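Local coordinates for trypsin-resistant surface T6 protein (Streptococcus pyogenes serotype M6, PDB 4P0D), which probably forms the shaft of the surface pilus as its backbone pilin, a three-domain protein with a predicted sortase signal for covalent attachment, at residues Gln320-Lys325 with Ser468-Leu473; Ile349-Thr354 with Ala447-Thr452. The protein carries 1 engineered substitution. One frame throughout, in Å; residues are numbered along the deposited sequence. Where two conformers were deposited one is given.

Interaction 1: Gln320-Lys325 with Ser468-Leu473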
loop_
_atom_site.group_PDB
_atom_site.type_symbol
_atom_site.label_atom_id
_atom_site.label_comp_id
_atom_site.label_asym_id
_atom_site.label_seq_id
_atom_site.Cartn_x
_atom_site.Cartn_y
_atom_site.Cartn_z
ATOM N N GLN A 320 -23.508 1.757 -10.109
ATOM C CA GLN A 320 -24.209 2.639 -11.018
ATOM C C GLN A 320 -25.676 2.282 -11.054
ATOM O O GLN A 320 -26.049 1.121 -10.866
ATOM C CB GLN A 320 -23.573 2.619 -12.401
ATOM C CG GLN A 320 -23.497 1.256 -13.054
ATOM C CD GLN A 320 -22.614 1.249 -14.288
ATOM O OE1 GLN A 320 -21.782 2.138 -14.489
ATOM N NE2 GLN A 320 -22.778 0.231 -15.111
ATOM N N ILE A 321 -26.498 3.303 -11.246
ATOM C CA ILE A 321 -27.937 3.152 -11.278
ATOM C C ILE A 321 -28.417 3.104 -12.725
ATOM O O ILE A 321 -28.014 3.917 -13.542
ATOM C CB ILE A 321 -28.634 4.303 -10.535
ATOM C CG1 ILE A 321 -28.137 4.358 -9.086
ATOM C CG2 ILE A 321 -30.154 4.125 -10.560
ATOM C CD1 ILE A 321 -28.637 5.546 -8.315
ATOM N N ALA A 322 -29.316 2.163 -12.996
ATOM C CA ALA A 322 -29.885 1.964 -14.320
ATOM C C ALA A 322 -31.394 1.783 -14.193
ATOM O O ALA A 322 -31.896 1.341 -13.159
ATOM C CB ALA A 322 -29.254 0.745 -14.986
ATOM N N PHE A 323 -32.114 2.147 -15.239
ATOM C CA PHE A 323 -33.559 1.955 -15.274
ATOM C C PHE A 323 -34.022 1.897 -16.727
ATOM O O PHE A 323 -33.275 2.223 -17.646
ATOM C CB PHE A 323 -34.270 3.091 -14.538
ATOM C CG PHE A 323 -34.018 4.461 -15.130
ATOM C CD1 PHE A 323 -34.786 4.922 -16.187
ATOM C CD2 PHE A 323 -33.017 5.287 -14.622
ATOM C CE1 PHE A 323 -34.571 6.168 -16.730
ATOM C CE2 PHE A 323 -32.802 6.547 -15.152
ATOM C CZ PHE A 323 -33.574 6.988 -16.214
ATOM N N ARG A 324 -35.263 1.474 -16.929
ATOM C CA ARG A 324 -35.817 1.441 -18.265
ATOM C C ARG A 324 -37.090 2.273 -18.326
ATOM O O ARG A 324 -37.930 2.215 -17.419
ATOM C CB ARG A 324 -36.078 0.008 -18.712
ATOM C CG ARG A 324 -36.316 -0.109 -20.205
ATOM C CD ARG A 324 -36.671 -1.532 -20.594
ATOM N NE ARG A 324 -36.281 -1.803 -21.970
ATOM C CZ ARG A 324 -36.539 -2.937 -22.618
ATOM N NH1 ARG A 324 -37.197 -3.934 -22.015
ATOM N NH2 ARG A 324 -36.137 -3.080 -23.876
ATOM N N LYS A 325 -37.210 3.043 -19.409
ATOM C CA LYS A 325 -38.364 3.880 -19.664
ATOM C C LYS A 325 -39.282 3.215 -20.682
ATOM O O LYS A 325 -38.829 2.864 -21.770
ATOM C CB LYS A 325 -37.895 5.228 -20.208
ATOM C CG LYS A 325 -38.969 6.296 -20.243
ATOM C CD LYS A 325 -39.660 6.405 -18.885
ATOM C CE LYS A 325 -40.653 7.546 -18.855
ATOM N NZ LYS A 325 -41.824 7.256 -19.716
ATOM N N SER A 468 -22.022 -7.254 -9.160
ATOM C CA SER A 468 -21.844 -7.103 -10.612
ATOM C C SER A 468 -21.636 -5.617 -10.986
ATOM O O SER A 468 -20.937 -5.300 -11.951
ATOM C CB SER A 468 -23.021 -7.713 -11.371
ATOM O OG SER A 468 -23.074 -9.138 -11.207
ATOM N N GLY A 469 -22.238 -4.717 -10.211
ATOM C CA GLY A 469 -21.962 -3.283 -10.333
ATOM C C GLY A 469 -23.159 -2.401 -10.640
ATOM O O GLY A 469 -23.197 -1.238 -10.244
ATOM N N THR A 470 -24.158 -2.941 -11.329
ATOM C CA THR A 470 -25.318 -2.143 -11.707
ATOM C C THR A 470 -26.556 -2.485 -10.882
ATOM O O THR A 470 -26.892 -3.661 -10.666
ATOM C CB THR A 470 -25.611 -2.268 -13.214
ATOM O OG1 THR A 470 -24.448 -1.895 -13.946
ATOM C CG2 THR A 470 -26.785 -1.352 -13.632
ATOM N N VAL A 471 -27.217 -1.433 -10.398
ATOM C CA VAL A 471 -28.464 -1.549 -9.676
ATOM C C VAL A 471 -29.565 -1.116 -10.645
ATOM O O VAL A 471 -29.726 0.073 -10.905
ATOM C CB VAL A 471 -28.472 -0.656 -8.428
ATOM C CG1 VAL A 471 -29.761 -0.837 -7.659
ATOM C CG2 VAL A 471 -27.284 -0.978 -7.522
ATOM N N LEU A 472 -30.308 -2.080 -11.182
ATOM C CA LEU A 472 -31.398 -1.803 -12.145
ATOM C C LEU A 472 -32.754 -1.690 -11.458
ATOM O O LEU A 472 -33.164 -2.596 -10.717
ATOM C CB LEU A 472 -31.456 -2.911 -13.195
ATOM C CG LEU A 472 -32.546 -2.817 -14.283
ATOM C CD1 LEU A 472 -32.339 -1.606 -15.174
ATOM C CD2 LEU A 472 -32.564 -4.089 -15.111
ATOM N N LEU A 473 -33.460 -0.589 -11.690
ATOM C CA LEU A 473 -34.756 -0.377 -11.030
ATOM C C LEU A 473 -35.698 -1.577 -11.260
ATOM O O LEU A 473 -35.826 -2.030 -12.384
ATOM C CB LEU A 473 -35.414 0.887 -11.575
ATOM C CG LEU A 473 -36.677 1.363 -10.861
ATOM C CD1 LEU A 473 -36.374 1.883 -9.465
ATOM C CD2 LEU A 473 -37.340 2.460 -11.674
HETATM O O HOH W 1 -36.167 -0.248 -14.989
#
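Gln320 to Ala322 pair in parallel with Thr470 to Leu472, joining an early and a late strand of the C-terminal prealbumin-like domain. Four backbone hydrogen bonds hold the pair. Gln320 N gives to Gly469 O, and Val471 N gives to Gln320 O at 2.8 Å, almost straight at 177°. Ala322 N then reaches Val471 O, with the donor tilted 35° from the carbonyl plane. Leu473 N closes the run on Ala322 O at 2.9 Å. Beyond it a water takes the N-H of Arg324 and donates to Leu473 O, so the two strands stay bridged by water past the last direct bond between these segments. Further on, Arg324 pairs with Ile477.

One side-chain bond is added on the face of Gln320, Ala322, Thr470 and Leu472. The amide NE2 of Gln320 donates to Thr470 OG1 at 2.9 Å, and the hydroxyl oxygen lies close to the amide plane. Gln320 CG sits between the backbone N and the carbonyl carbon (chi1 57°), and the chain is extended from there. Thr470 turns its methyl CG2 anti to the backbone N, where it meets Ala322 CB at 3.5 Å. Leu472 CD1 touches the same CB from further along the strand, 3.9 Å away.

In the fold, strand 320-327 is the middle of three, with strand 359-361 antiparallel on its other side. Lys325 NZ is covalently joined to Asn479 CG, an intramolecular isopeptide bond that ties the same two strands together downstream, as in other Cna-B-type pilin domains. Gly469 enters the pairing with a positive phi, at which a CB would jam against the preceding carbonyl oxygen. Past the last bridge, Phe323 CB packs on Leu473 CB at 3.9 Å. The Phe323 ring leads away and meets Phe339 edge-to-face.

Interaction 2: Ile349-Thr354 with Ala447-Thr452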
loop_
_atom_site.group_PDB
_atom_site.type_symbol
_atom_site.label_atom_id
_atom_site.label_comp_id
_atom_site.label_asym_id
_atom_site.label_seq_id
_atom_site.Cartn_x
_atom_site.Cartn_y
_atom_site.Cartn_z
ATOM N N ILE A 349 -27.192 14.541 -8.876
ATOM C CA ILE A 349 -25.973 13.757 -9.033
ATOM C C ILE A 349 -25.560 13.626 -10.507
ATOM O O ILE A 349 -24.376 13.707 -10.839
ATOM C CB ILE A 349 -26.183 12.352 -8.420
ATOM C CG1 ILE A 349 -26.555 12.503 -6.946
ATOM C CG2 ILE A 349 -24.932 11.496 -8.558
ATOM C CD1 ILE A 349 -25.700 13.536 -6.233
ATOM N N ASP A 350 -26.541 13.418 -11.379
ATOM C CA ASP A 350 -26.289 13.131 -12.787
ATOM C C ASP A 350 -27.563 13.380 -13.596
ATOM O O ASP A 350 -28.670 13.460 -13.025
ATOM C CB ASP A 350 -25.851 11.656 -12.914
ATOM C CG ASP A 350 -25.266 11.307 -14.284
ATOM O OD1 ASP A 350 -24.787 12.203 -15.003
ATOM O OD2 ASP A 350 -25.268 10.115 -14.622
ATOM N N ILE A 351 -27.387 13.510 -14.910
ATOM C CA ILE A 351 -28.486 13.627 -15.877
ATOM C C ILE A 351 -28.263 12.593 -16.970
ATOM O O ILE A 351 -27.156 12.431 -17.492
ATOM C CB ILE A 351 -28.590 15.058 -16.458
ATOM C CG1 ILE A 351 -29.097 16.008 -15.362
ATOM C CG2 ILE A 351 -29.555 15.140 -17.642
ATOM C CD1 ILE A 351 -28.899 17.464 -15.689
ATOM N N VAL A 352 -29.316 11.868 -17.302
ATOM C CA VAL A 352 -29.204 10.782 -18.270
ATOM C C VAL A 352 -30.332 10.871 -19.294
ATOM O O VAL A 352 -31.383 11.437 -19.029
ATOM C CB VAL A 352 -29.192 9.411 -17.563
ATOM C CG1 VAL A 352 -28.132 9.394 -16.462
ATOM C CG2 VAL A 352 -30.547 9.070 -16.973
ATOM N N THR A 353 -30.084 10.299 -20.462
ATOM C CA THR A 353 -31.057 10.266 -21.542
ATOM C C THR A 353 -31.281 8.827 -21.968
ATOM O O THR A 353 -30.309 8.112 -22.182
ATOM C CB THR A 353 -30.509 11.079 -22.726
ATOM O OG1 THR A 353 -30.379 12.442 -22.324
ATOM C CG2 THR A 353 -31.433 10.988 -23.926
ATOM N N THR A 354 -32.538 8.380 -22.093
ATOM C CA THR A 354 -32.775 6.970 -22.446
ATOM C C THR A 354 -32.432 6.687 -23.909
ATOM O O THR A 354 -32.561 7.553 -24.770
ATOM C CB THR A 354 -34.209 6.489 -22.142
ATOM O OG1 THR A 354 -35.153 7.216 -22.936
ATOM C CG2 THR A 354 -34.545 6.653 -20.647
ATOM N N ALA A 447 -19.388 23.476 -11.541
ATOM C CA ALA A 447 -19.542 22.487 -12.609
ATOM C C ALA A 447 -21.019 22.221 -12.867
ATOM O O ALA A 447 -21.754 21.842 -11.940
ATOM C CB ALA A 447 -18.850 21.192 -12.245
ATOM N N TYR A 448 -21.429 22.424 -14.124
ATOM C CA TYR A 448 -22.754 22.026 -14.630
ATOM C C TYR A 448 -22.583 20.960 -15.694
ATOM O O TYR A 448 -21.559 20.914 -16.363
ATOM C CB TYR A 448 -23.492 23.224 -15.256
ATOM C CG TYR A 448 -23.555 24.379 -14.326
ATOM C CD1 TYR A 448 -22.517 25.305 -14.275
ATOM C CD2 TYR A 448 -24.623 24.530 -13.454
ATOM C CE1 TYR A 448 -22.551 26.363 -13.395
ATOM C CE2 TYR A 448 -24.666 25.583 -12.560
ATOM C CZ TYR A 448 -23.626 26.497 -12.540
ATOM O OH TYR A 448 -23.658 27.549 -11.658
ATOM N N ILE A 449 -23.595 20.112 -15.852
ATOM C CA ILE A 449 -23.620 19.145 -16.936
ATOM C C ILE A 449 -24.093 19.892 -18.179
ATOM O O ILE A 449 -25.187 20.453 -18.179
ATOM C CB ILE A 449 -24.559 17.967 -16.622
ATOM C CG1 ILE A 449 -24.044 17.206 -15.386
ATOM C CG2 ILE A 449 -24.686 17.046 -17.833
ATOM C CD1 ILE A 449 -25.042 16.245 -14.786
ATOM N N GLU A 450 -23.251 19.919 -19.213
ATOM C CA GLU A 450 -23.526 20.689 -20.434
ATOM C C GLU A 450 -24.325 19.886 -21.444
ATOM O O GLU A 450 -25.166 20.443 -22.149
ATOM C CB GLU A 450 -22.228 21.159 -21.098
ATOM C CG GLU A 450 -22.468 22.155 -22.230
ATOM C CD GLU A 450 -21.200 22.591 -22.930
ATOM O OE1 GLU A 450 -20.251 21.779 -23.017
ATOM O OE2 GLU A 450 -21.165 23.750 -23.404
ATOM N N SER A 451 -24.051 18.588 -21.526
ATOM C CA SER A 451 -24.777 17.710 -22.434
ATOM C C SER A 451 -24.740 16.271 -21.923
ATOM O O SER A 451 -23.898 15.921 -21.094
ATOM C CB SER A 451 -24.169 17.785 -23.837
ATOM O OG SER A 451 -22.854 17.253 -23.852
ATOM N N THR A 452 -25.645 15.442 -22.431
ATOM C CA THR A 452 -25.663 14.018 -22.095
ATOM C C THR A 452 -25.743 13.160 -23.348
ATOM O O THR A 452 -26.550 13.428 -24.236
ATOM C CB THR A 452 -26.861 13.659 -21.199
ATOM O OG1 THR A 452 -28.063 13.755 -21.960
ATOM C CG2 THR A 452 -26.942 14.588 -20.007
#
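The carboxylate of Asp350 has the methyl CD1 of Ile449 beside its OD1, 4.1 Å away, not over a face. Its other oxygen, OD2, is taken by a salt bridge to Lys406 NZ and a hydrogen bond from Thr363 N. The same CD1 lies over the N-H side of one face of the Asp350-Ile351 peptide, 3.6 Å from Ile351 N. The next peptide is met in a similar way: Thr452 CG2 stands above its carbonyl, 3.3 Å from Ile351 O.

This is side-chain packing between two antiparallel sheets. Strand 348-353 is an outermost strand of the four-stranded sheet of the prealbumin-like domain, and strand 445-451 belongs to a separate small sheet. No backbone hydrogen bond crosses between the two segments. A classic beta bulge lies at the start of the contact, where Ile349 and Asp350 both face Val341. Ile351 follows it and points toward the other segment. Its N is buried here and has no hydrogen-bond partner in the model, so Ile449 CD1 shields a polar group without satisfying it.

Ile351 carries the apolar part. Its CB, CG1 and CD1 all meet the methyl CD1 of Ile449, and the two side chains cross at a slant. Its CG2 meets Thr452 CG2 at 3.6 Å, with those side chains roughly perpendicular. Ile338, on the neighbouring strand 338-343, also touches Ile351 and Thr353.

Thr452 has two roles. Its OG1 lies between the backbone N and the carbonyl carbon (chi1 70°), which leaves CG2 beside the backbone N. The methyl serves Ile351, and the hydroxyl serves Thr353. Thr353 OG1 and Thr452 OG1 are hydrogen-bonded at 2.7 Å, and either could be the donor.

In the fold
Both interactions lie in the C-terminal domain region of the chain, well away from its centre, with their own centres about 16 Å apart. The order along the chain is 320-325, 349-354, 447-452, 468-473, so interaction 2 falls within the span that interaction 1 joins. Interaction 1 is strand pairing in a three-stranded sheet. Interaction 2 docks a small separate sheet, formed by residues 409-451, onto an outermost strand of the domain's four-stranded sheet. The two touch through packing: Phe323 CZ is 3.8 Å from Val352 CG2, and Lys325 CB is 3.7 Å from Thr354 CG2. The strand linked to Asn479 therefore also packs against the strand on which the small sheet rests.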